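Local coordinates for protein ComZ (Thermus thermophilus, PDB 6QVI) that is a competence-associated pilin that probably serves as a DNA receptor at the pilus tip during natural transformation, at residues L150-V160 and I174-R185; G352-T360 and L368-L376. All coordinates share one frame; numbering follows the deposited sequence.

Contact 1. Residues L150-V160 and I174-R185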
loop_
_atom_site.group_PDB
_atom_site.type_symbol
_atom_site.label_atom_id
_atom_site.label_comp_id
_atom_site.label_asym_id
_atom_site.label_seq_id
_atom_site.Cartn_x
_atom_site.Cartn_y
_atom_site.Cartn_z
ATOM N N LEU A 150 -7.658 -14.219 11.321
ATOM C CA LEU A 150 -6.426 -14.077 12.056
ATOM C C LEU A 150 -6.567 -15.060 13.178
ATOM O O LEU A 150 -7.427 -14.928 13.997
ATOM C CB LEU A 150 -6.258 -12.660 12.576
ATOM C CG LEU A 150 -6.046 -11.611 11.481
ATOM C CD1 LEU A 150 -7.342 -10.964 11.054
ATOM C CD2 LEU A 150 -5.027 -10.561 11.833
ATOM N N ASN A 151 -5.740 -16.082 13.191
ATOM C CA ASN A 151 -5.833 -17.096 14.210
ATOM C C ASN A 151 -4.559 -17.264 14.933
ATOM O O ASN A 151 -3.596 -17.689 14.360
ATOM C CB ASN A 151 -6.136 -18.421 13.569
ATOM C CG ASN A 151 -7.598 -18.647 13.418
ATOM O OD1 ASN A 151 -8.033 -19.679 12.927
ATOM N ND2 ASN A 151 -8.380 -17.673 13.841
ATOM N N GLY A 152 -4.558 -16.974 16.212
ATOM C CA GLY A 152 -3.354 -17.126 16.973
ATOM C C GLY A 152 -2.792 -15.781 17.253
ATOM O O GLY A 152 -3.016 -14.857 16.532
ATOM N N GLY A 153 -1.990 -15.697 18.281
ATOM C CA GLY A 153 -1.423 -14.453 18.704
ATOM C C GLY A 153 -0.702 -13.647 17.696
ATOM O O GLY A 153 -0.073 -14.154 16.806
ATOM N N ALA A 154 -0.721 -12.352 17.911
ATOM C CA ALA A 154 -0.076 -11.467 16.971
ATOM C C ALA A 154 0.182 -10.136 17.644
ATOM O O ALA A 154 -0.626 -9.673 18.460
ATOM C CB ALA A 154 -0.956 -11.252 15.745
ATOM N N THR A 155 1.236 -9.490 17.216
ATOM C CA THR A 155 1.535 -8.154 17.622
ATOM C C THR A 155 1.833 -7.577 16.262
ATOM O O THR A 155 2.793 -7.943 15.650
ATOM C CB THR A 155 2.688 -8.037 18.610
ATOM O OG1 THR A 155 3.726 -7.240 18.057
ATOM C CG2 THR A 155 3.214 -9.345 18.944
ATOM N N ILE A 156 1.013 -6.646 15.822
ATOM C CA ILE A 156 1.057 -6.099 14.467
ATOM C C ILE A 156 1.418 -4.629 14.584
ATOM O O ILE A 156 0.621 -3.824 15.094
ATOM C CB ILE A 156 -0.278 -6.254 13.713
ATOM C CG1 ILE A 156 -0.719 -7.703 13.557
ATOM C CG2 ILE A 156 -0.252 -5.530 12.369
ATOM C CD1 ILE A 156 -1.922 -8.032 14.432
ATOM N N ARG A 157 2.595 -4.254 14.087
ATOM C CA ARG A 157 2.964 -2.842 14.109
ATOM C C ARG A 157 2.608 -2.295 12.728
ATOM O O ARG A 157 3.385 -2.372 11.768
ATOM C CB ARG A 157 4.429 -2.697 14.500
ATOM C CG ARG A 157 4.734 -3.724 15.549
ATOM C CD ARG A 157 5.933 -3.437 16.382
ATOM N NE ARG A 157 5.585 -2.388 17.312
ATOM C CZ ARG A 157 6.018 -2.353 18.559
ATOM N NH1 ARG A 157 6.812 -3.319 19.001
ATOM N NH2 ARG A 157 5.654 -1.361 19.362
ATOM N N GLY A 158 1.395 -1.751 12.635
ATOM C CA GLY A 158 0.844 -1.279 11.383
ATOM C C GLY A 158 -0.640 -1.578 11.275
ATOM O O GLY A 158 -1.241 -2.141 12.199
ATOM N N GLY A 159 -1.276 -1.215 10.162
ATOM C CA GLY A 159 -2.700 -1.424 10.060
ATOM C C GLY A 159 -3.029 -2.858 9.761
ATOM O O GLY A 159 -2.160 -3.643 9.375
ATOM N N VAL A 160 -4.289 -3.201 9.938
ATOM C CA VAL A 160 -4.796 -4.489 9.548
ATOM C C VAL A 160 -6.131 -4.246 8.872
ATOM O O VAL A 160 -7.012 -3.721 9.461
ATOM C CB VAL A 160 -4.922 -5.542 10.659
ATOM C CG1 VAL A 160 -4.185 -5.193 11.908
ATOM C CG2 VAL A 160 -6.347 -5.865 10.958
ATOM N N ILE A 174 -12.985 -10.654 13.787
ATOM C CA ILE A 174 -11.877 -10.535 14.719
ATOM C C ILE A 174 -12.494 -10.645 16.098
ATOM O O ILE A 174 -13.246 -9.762 16.493
ATOM C CB ILE A 174 -11.134 -9.196 14.566
ATOM C CG1 ILE A 174 -10.448 -9.099 13.204
ATOM C CG2 ILE A 174 -10.148 -9.009 15.707
ATOM C CD1 ILE A 174 -9.784 -7.756 12.960
ATOM N N GLU A 175 -12.323 -11.780 16.764
ATOM C CA GLU A 175 -12.782 -11.974 18.144
ATOM C C GLU A 175 -11.564 -11.995 19.058
ATOM O O GLU A 175 -11.161 -13.037 19.567
ATOM C CB GLU A 175 -13.627 -13.264 18.304
ATOM C CG GLU A 175 -14.878 -13.355 17.437
ATOM C CD GLU A 175 -16.051 -14.070 18.128
ATOM O OE1 GLU A 175 -16.233 -13.901 19.357
ATOM O OE2 GLU A 175 -16.791 -14.805 17.432
ATOM N N ALA A 176 -10.929 -10.840 19.204
ATOM C CA ALA A 176 -9.698 -10.744 19.976
ATOM C C ALA A 176 -10.072 -10.435 21.418
ATOM O O ALA A 176 -10.776 -9.453 21.687
ATOM C CB ALA A 176 -8.766 -9.674 19.418
ATOM N N ASN A 177 -9.606 -11.274 22.342
ATOM C CA ASN A 177 -9.907 -11.133 23.764
ATOM C C ASN A 177 -8.605 -11.335 24.544
ATOM O O ASN A 177 -8.473 -12.234 25.362
ATOM C CB ASN A 177 -10.964 -12.159 24.175
ATOM C CG ASN A 177 -12.229 -12.081 23.320
ATOM O OD1 ASN A 177 -12.724 -10.997 23.009
ATOM N ND2 ASN A 177 -12.739 -13.253 22.907
ATOM N N GLY A 178 -7.636 -10.464 24.306
ATOM C CA GLY A 178 -6.251 -10.750 24.585
ATOM C C GLY A 178 -5.528 -11.108 23.302
ATOM O O GLY A 178 -6.020 -10.879 22.198
ATOM N N ASN A 179 -4.333 -11.672 23.457
ATOM C CA ASN A 179 -3.598 -12.380 22.397
ATOM C C ASN A 179 -3.482 -11.570 21.090
ATOM O O ASN A 179 -3.253 -12.144 20.021
ATOM C CB ASN A 179 -4.234 -13.758 22.118
ATOM C CG ASN A 179 -5.767 -13.694 21.949
ATOM O OD1 ASN A 179 -6.532 -13.825 22.920
ATOM N ND2 ASN A 179 -6.214 -13.523 20.702
ATOM N N PHE A 180 -3.611 -10.244 21.145
ATOM C CA PHE A 180 -3.643 -9.422 19.938
ATOM C C PHE A 180 -3.288 -7.990 20.319
ATOM O O PHE A 180 -3.933 -7.397 21.189
ATOM C CB PHE A 180 -5.041 -9.498 19.309
ATOM C CG PHE A 180 -5.215 -8.711 18.041
ATOM C CD1 PHE A 180 -5.349 -7.330 18.041
ATOM C CD2 PHE A 180 -5.304 -9.376 16.830
ATOM C CE1 PHE A 180 -5.538 -6.629 16.831
ATOM C CE2 PHE A 180 -5.490 -8.695 15.649
ATOM C CZ PHE A 180 -5.615 -7.310 15.651
ATOM N N ALA A 181 -2.288 -7.432 19.641
ATOM C CA ALA A 181 -1.868 -6.064 19.880
ATOM C C ALA A 181 -1.547 -5.461 18.534
ATOM O O ALA A 181 -0.846 -6.081 17.719
ATOM C CB ALA A 181 -0.639 -5.973 20.803
ATOM N N LEU A 182 -1.992 -4.217 18.348
ATOM C CA LEU A 182 -1.840 -3.498 17.090
ATOM C C LEU A 182 -1.310 -2.124 17.450
ATOM O O LEU A 182 -1.984 -1.350 18.135
ATOM C CB LEU A 182 -3.174 -3.422 16.348
ATOM C CG LEU A 182 -3.267 -3.027 14.868
ATOM C CD1 LEU A 182 -4.692 -3.215 14.402
ATOM C CD2 LEU A 182 -2.873 -1.567 14.685
ATOM N N TYR A 183 -0.092 -1.836 17.011
ATOM C CA TYR A 183 0.588 -0.607 17.374
ATOM C C TYR A 183 0.838 0.258 16.151
ATOM O O TYR A 183 0.836 -0.217 15.008
ATOM C CB TYR A 183 1.905 -0.933 18.085
ATOM C CG TYR A 183 1.728 -1.767 19.340
ATOM C CD1 TYR A 183 0.522 -1.749 20.036
ATOM C CD2 TYR A 183 2.758 -2.598 19.814
ATOM C CE1 TYR A 183 0.348 -2.496 21.190
ATOM C CE2 TYR A 183 2.587 -3.368 20.969
ATOM C CZ TYR A 183 1.378 -3.312 21.644
ATOM O OH TYR A 183 1.168 -4.043 22.785
ATOM N N ASN A 184 1.127 1.534 16.414
ATOM C CA ASN A 184 1.345 2.499 15.343
ATOM C C ASN A 184 2.747 3.075 15.392
ATOM O O ASN A 184 3.001 4.186 14.914
ATOM C CB ASN A 184 0.286 3.594 15.318
ATOM C CG ASN A 184 0.446 4.476 14.113
ATOM O OD1 ASN A 184 0.034 4.114 13.009
ATOM N ND2 ASN A 184 1.049 5.649 14.312
ATOM N N ARG A 185 3.664 2.330 15.982
ATOM C CA ARG A 185 5.071 2.648 15.838
ATOM C C ARG A 185 5.879 1.381 16.053
ATOM O O ARG A 185 5.368 0.361 16.529
ATOM C CB ARG A 185 5.452 3.762 16.815
ATOM C CG ARG A 185 4.900 3.523 18.208
ATOM C CD ARG A 185 5.854 3.920 19.299
ATOM N NE ARG A 185 6.773 2.823 19.579
ATOM C CZ ARG A 185 8.043 2.993 19.917
ATOM N NH1 ARG A 185 8.538 4.226 20.014
ATOM N NH2 ARG A 185 8.814 1.939 20.151
#

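Contact 2. Residues G352-T360 and L368-L376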
loop_
_atom_site.group_PDB
_atom_site.type_symbol
_atom_site.label_atom_id
_atom_site.label_comp_id
_atom_site.label_asym_id
_atom_site.label_seq_id
_atom_site.Cartn_x
_atom_site.Cartn_y
_atom_site.Cartn_z
ATOM N N GLY A 352 23.490 -7.940 -23.327
ATOM C CA GLY A 352 24.408 -8.137 -22.231
ATOM C C GLY A 352 23.839 -7.962 -20.845
ATOM O O GLY A 352 24.580 -7.786 -19.889
ATOM N N SER A 353 22.525 -8.007 -20.721
ATOM C CA SER A 353 21.908 -7.886 -19.418
ATOM C C SER A 353 21.612 -9.276 -18.938
ATOM O O SER A 353 21.362 -10.156 -19.728
ATOM C CB SER A 353 20.621 -7.088 -19.497
ATOM O OG SER A 353 20.035 -7.160 -20.783
ATOM N N ARG A 354 21.652 -9.480 -17.636
ATOM C CA ARG A 354 21.379 -10.786 -17.075
ATOM C C ARG A 354 19.921 -10.916 -16.699
ATOM O O ARG A 354 19.214 -9.934 -16.609
ATOM C CB ARG A 354 22.234 -11.006 -15.845
ATOM C CG ARG A 354 22.663 -12.442 -15.662
ATOM C CD ARG A 354 23.784 -12.570 -14.651
ATOM N NE ARG A 354 25.035 -12.963 -15.278
ATOM C CZ ARG A 354 25.219 -14.118 -15.898
ATOM N NH1 ARG A 354 24.237 -15.001 -15.966
ATOM N NH2 ARG A 354 26.387 -14.391 -16.446
ATOM N N GLY A 355 19.470 -12.141 -16.484
ATOM C CA GLY A 355 18.090 -12.389 -16.106
ATOM C C GLY A 355 17.958 -13.732 -15.429
ATOM O O GLY A 355 18.748 -14.656 -15.672
ATOM N N GLY A 356 16.930 -13.847 -14.595
ATOM C CA GLY A 356 16.656 -15.062 -13.854
ATOM C C GLY A 356 17.050 -14.921 -12.402
ATOM O O GLY A 356 17.068 -13.811 -11.854
ATOM N N PHE A 357 17.415 -16.030 -11.769
ATOM C CA PHE A 357 17.893 -15.972 -10.399
ATOM C C PHE A 357 19.100 -16.880 -10.265
ATOM O O PHE A 357 19.283 -17.823 -11.033
ATOM C CB PHE A 357 16.815 -16.363 -9.363
ATOM C CG PHE A 357 16.521 -17.840 -9.303
ATOM C CD1 PHE A 357 17.275 -18.688 -8.506
ATOM C CD2 PHE A 357 15.452 -18.373 -10.004
ATOM C CE1 PHE A 357 17.002 -20.059 -8.453
ATOM C CE2 PHE A 357 15.169 -19.750 -9.950
ATOM C CZ PHE A 357 15.941 -20.585 -9.170
ATOM N N ARG A 358 19.906 -16.604 -9.248
ATOM C CA ARG A 358 21.122 -17.360 -9.005
ATOM C C ARG A 358 21.281 -17.516 -7.503
ATOM O O ARG A 358 21.059 -16.554 -6.761
ATOM C CB ARG A 358 22.332 -16.656 -9.608
ATOM C CG ARG A 358 23.610 -17.399 -9.411
ATOM C CD ARG A 358 24.501 -17.184 -10.600
ATOM N NE ARG A 358 24.642 -15.767 -10.884
ATOM C CZ ARG A 358 25.647 -15.029 -10.439
ATOM N NH1 ARG A 358 26.594 -15.592 -9.696
ATOM N NH2 ARG A 358 25.708 -13.737 -10.734
ATOM N N TYR A 359 21.586 -18.728 -7.048
ATOM C CA TYR A 359 21.655 -19.005 -5.616
ATOM C C TYR A 359 23.016 -19.622 -5.262
ATOM O O TYR A 359 23.247 -20.813 -5.500
ATOM C CB TYR A 359 20.527 -19.937 -5.189
ATOM C CG TYR A 359 20.630 -20.443 -3.754
ATOM C CD1 TYR A 359 21.070 -19.618 -2.715
ATOM C CD2 TYR A 359 20.442 -21.793 -3.475
ATOM C CE1 TYR A 359 21.181 -20.115 -1.412
ATOM C CE2 TYR A 359 20.592 -22.303 -2.205
ATOM C CZ TYR A 359 20.934 -21.469 -1.157
ATOM O OH TYR A 359 21.059 -21.997 0.125
ATOM N N THR A 360 23.926 -18.808 -4.738
ATOM C CA THR A 360 25.229 -19.310 -4.319
ATOM C C THR A 360 25.151 -19.848 -2.889
ATOM O O THR A 360 24.279 -19.462 -2.101
ATOM C CB THR A 360 26.301 -18.222 -4.430
ATOM O OG1 THR A 360 26.072 -17.438 -5.605
ATOM C CG2 THR A 360 27.645 -18.856 -4.548
ATOM N N LEU A 368 21.268 -15.093 -2.861
ATOM C CA LEU A 368 20.263 -15.380 -3.839
ATOM C C LEU A 368 20.006 -14.099 -4.559
ATOM O O LEU A 368 19.371 -13.225 -4.042
ATOM C CB LEU A 368 19.020 -15.826 -3.119
ATOM C CG LEU A 368 17.744 -15.587 -3.858
ATOM C CD1 LEU A 368 18.010 -16.010 -5.271
ATOM C CD2 LEU A 368 16.702 -16.477 -3.240
ATOM N N GLU A 369 20.527 -13.980 -5.759
ATOM C CA GLU A 369 20.361 -12.775 -6.519
ATOM C C GLU A 369 19.270 -12.993 -7.503
ATOM O O GLU A 369 19.145 -14.067 -8.032
ATOM C CB GLU A 369 21.639 -12.461 -7.267
ATOM C CG GLU A 369 22.892 -12.983 -6.598
ATOM C CD GLU A 369 24.119 -12.871 -7.473
ATOM O OE1 GLU A 369 24.875 -13.843 -7.550
ATOM O OE2 GLU A 369 24.334 -11.815 -8.078
ATOM N N VAL A 370 18.458 -11.975 -7.736
ATOM C CA VAL A 370 17.370 -12.093 -8.676
ATOM C C VAL A 370 17.439 -10.937 -9.657
ATOM O O VAL A 370 17.468 -9.805 -9.242
ATOM C CB VAL A 370 16.026 -12.067 -7.957
ATOM C CG1 VAL A 370 14.919 -12.294 -8.931
ATOM C CG2 VAL A 370 15.937 -13.147 -6.912
ATOM N N PHE A 371 17.480 -11.220 -10.954
ATOM C CA PHE A 371 17.568 -10.179 -11.974
ATOM C C PHE A 371 16.322 -10.215 -12.802
ATOM O O PHE A 371 16.116 -11.123 -13.564
ATOM C CB PHE A 371 18.749 -10.442 -12.872
ATOM C CG PHE A 371 19.960 -10.920 -12.153
ATOM C CD1 PHE A 371 19.978 -12.148 -11.559
ATOM C CD2 PHE A 371 21.080 -10.143 -12.102
ATOM C CE1 PHE A 371 21.095 -12.594 -10.905
ATOM C CE2 PHE A 371 22.200 -10.579 -11.451
ATOM C CZ PHE A 371 22.207 -11.809 -10.855
ATOM N N GLY A 372 15.438 -9.239 -12.602
ATOM C CA GLY A 372 14.129 -9.228 -13.195
ATOM C C GLY A 372 13.218 -10.103 -12.363
ATOM O O GLY A 372 13.584 -10.579 -11.286
ATOM N N ASP A 373 12.025 -10.346 -12.883
ATOM C CA ASP A 373 11.029 -11.119 -12.157
ATOM C C ASP A 373 10.969 -12.567 -12.643
ATOM O O ASP A 373 10.996 -12.838 -13.848
ATOM C CB ASP A 373 9.674 -10.434 -12.303
ATOM C CG ASP A 373 9.717 -8.957 -11.871
ATOM O OD1 ASP A 373 9.340 -8.657 -10.718
ATOM O OD2 ASP A 373 10.140 -8.091 -12.682
ATOM N N VAL A 374 10.811 -13.492 -11.718
ATOM C CA VAL A 374 10.764 -14.900 -12.039
ATOM C C VAL A 374 9.542 -15.589 -11.490
ATOM O O VAL A 374 9.238 -15.434 -10.355
ATOM C CB VAL A 374 12.022 -15.613 -11.523
ATOM C CG1 VAL A 374 12.750 -14.785 -10.512
ATOM C CG2 VAL A 374 11.711 -16.943 -10.905
ATOM N N VAL A 375 8.845 -16.360 -12.306
ATOM C CA VAL A 375 7.687 -17.078 -11.827
ATOM C C VAL A 375 7.705 -18.529 -12.215
ATOM O O VAL A 375 7.855 -18.842 -13.359
ATOM C CB VAL A 375 6.369 -16.431 -12.262
ATOM C CG1 VAL A 375 6.599 -15.461 -13.356
ATOM C CG2 VAL A 375 5.360 -17.448 -12.712
ATOM N N LEU A 376 7.515 -19.395 -11.224
ATOM C CA LEU A 376 7.490 -20.831 -11.374
ATOM C C LEU A 376 6.108 -21.336 -11.183
ATOM O O LEU A 376 5.593 -21.231 -10.134
ATOM C CB LEU A 376 8.341 -21.438 -10.301
ATOM C CG LEU A 376 9.559 -20.598 -10.066
ATOM C CD1 LEU A 376 10.413 -21.184 -8.985
ATOM C CD2 LEU A 376 10.338 -20.491 -11.339
#

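Contact 1. Residues L150-V160 and I174-R185
Arg157 and Tyr183, paired at the ends of two parallel strands, illustrate how one long side chain can bind a neighbouring strand through both backbone and ring. Arg157 CB lies 3.8 Å from Arg185 O, and with CG anti to the carbonyl carbon (chi1 -38°) the chain sets off beside its own backbone N. CD stays near the same oxygen. The bend at chi3 brings NE to it, and Arg157 NE donates to Arg185 O at 2.9 Å; this hydrogen bond is bent at the hydrogen, and the donor lies in the carbonyl plane. Beyond it CZ and NH2 lie against Tyr183, whose CD2 sits over one face of the guanidinium, off toward its rim, with the two planes 59° apart. Tyr183 OH is held elsewhere, by Gln226.

Behind this pair the backbones of 153-157 and 180-183 run almost exactly parallel. Their ladder includes Ile156 N to Ala181 O at 2.7 Å and Tyr183 N to Ile156 O at 2.9 Å, and Gly158 N continues it to Tyr183 O. On the other side of the sheet, Ile156 CD1 makes an off-centre CH-pi contact with the Phe180 ring, 4.2 Å from its centroid, while Leu150 CD2 reaches that ring's edge. Parallel strands paired in register, with apolar Ile156, Phe180 and Leu182 on one face, are characteristic of adjacent coils of a beta-solenoid.

Contact 2. Residues G352-T360 and L368-L376
Phe371 presents one face of its ring to Arg354, whose CD lies 4.1 Å above the ring plane, and receives Gly356 O at its edge, 3.4 Å from Phe371 CD1. The two side chains run side by side in the same direction, so the Arg354 CD methylene lies over the rim of one face while the guanidinium stands at a steep angle to the ring. Arg358 offers a second flat group: Glu369 OE1 sits over one face of its guanidinium, 3.3 Å from Arg358 NH1. Because that oxygen is well out of the guanidinium plane, the salt bridge is one of charge alone, with no N-H directed at it. Bends at chi2 and chi3 lean the outgoing arginine toward Glu369, and its NH2 comes near Phe371 CZ.

Beneath these groups the backbones form an antiparallel ladder. Gly356 and Phe371 make a hydrogen-bonded pair, the nearly straight link from Phe371 N to Gly356 O measuring 2.8 Å; Arg358 and Glu369 make the next, with Arg358 N 2.9 Å from Glu369 O. The opposite face carries Phe357, Val370, Leu368 and Tyr359, the last bonded through OH to Asp339. Phe357 CB lies 4.1 Å from Val370 CG2. A chi1 of 74° turns the Phe357 ring so that CD2 meets CG2 of Val374, from the following strand, and CD1 nears Leu368 CD1.

Strands 357-360 and 366-371 are thus the two arms of a beta hairpin, flanked by antiparallel strand 343-348 beside the first arm and parallel strand 387-392 beside the second; Leu336 of strand 335-337 also packs on Phe357.

In the fold
Contact 1 closes before contact 2 opens along the chain, and the two do not touch: their centres lie 36 Å apart and their nearest atoms about 24 Å. Both belong to the solenoid part of the protein, away from the pseudopilin-like part with its long helix 12-40. A succession of parallel pairings connects their neighbourhoods, from strand 374-377 at contact 2 through 398-406, 432-437, 451-454, 469-472 and 139-141 to 160-162 at contact 1. Most strands on this route come later in sequence than either contact, so the fold is not laid down in simple chain order. Contact 1 joins parallel solenoid strands, whereas contact 2 is a hairpin in a separate mixed sheet that leads into strand 374-377.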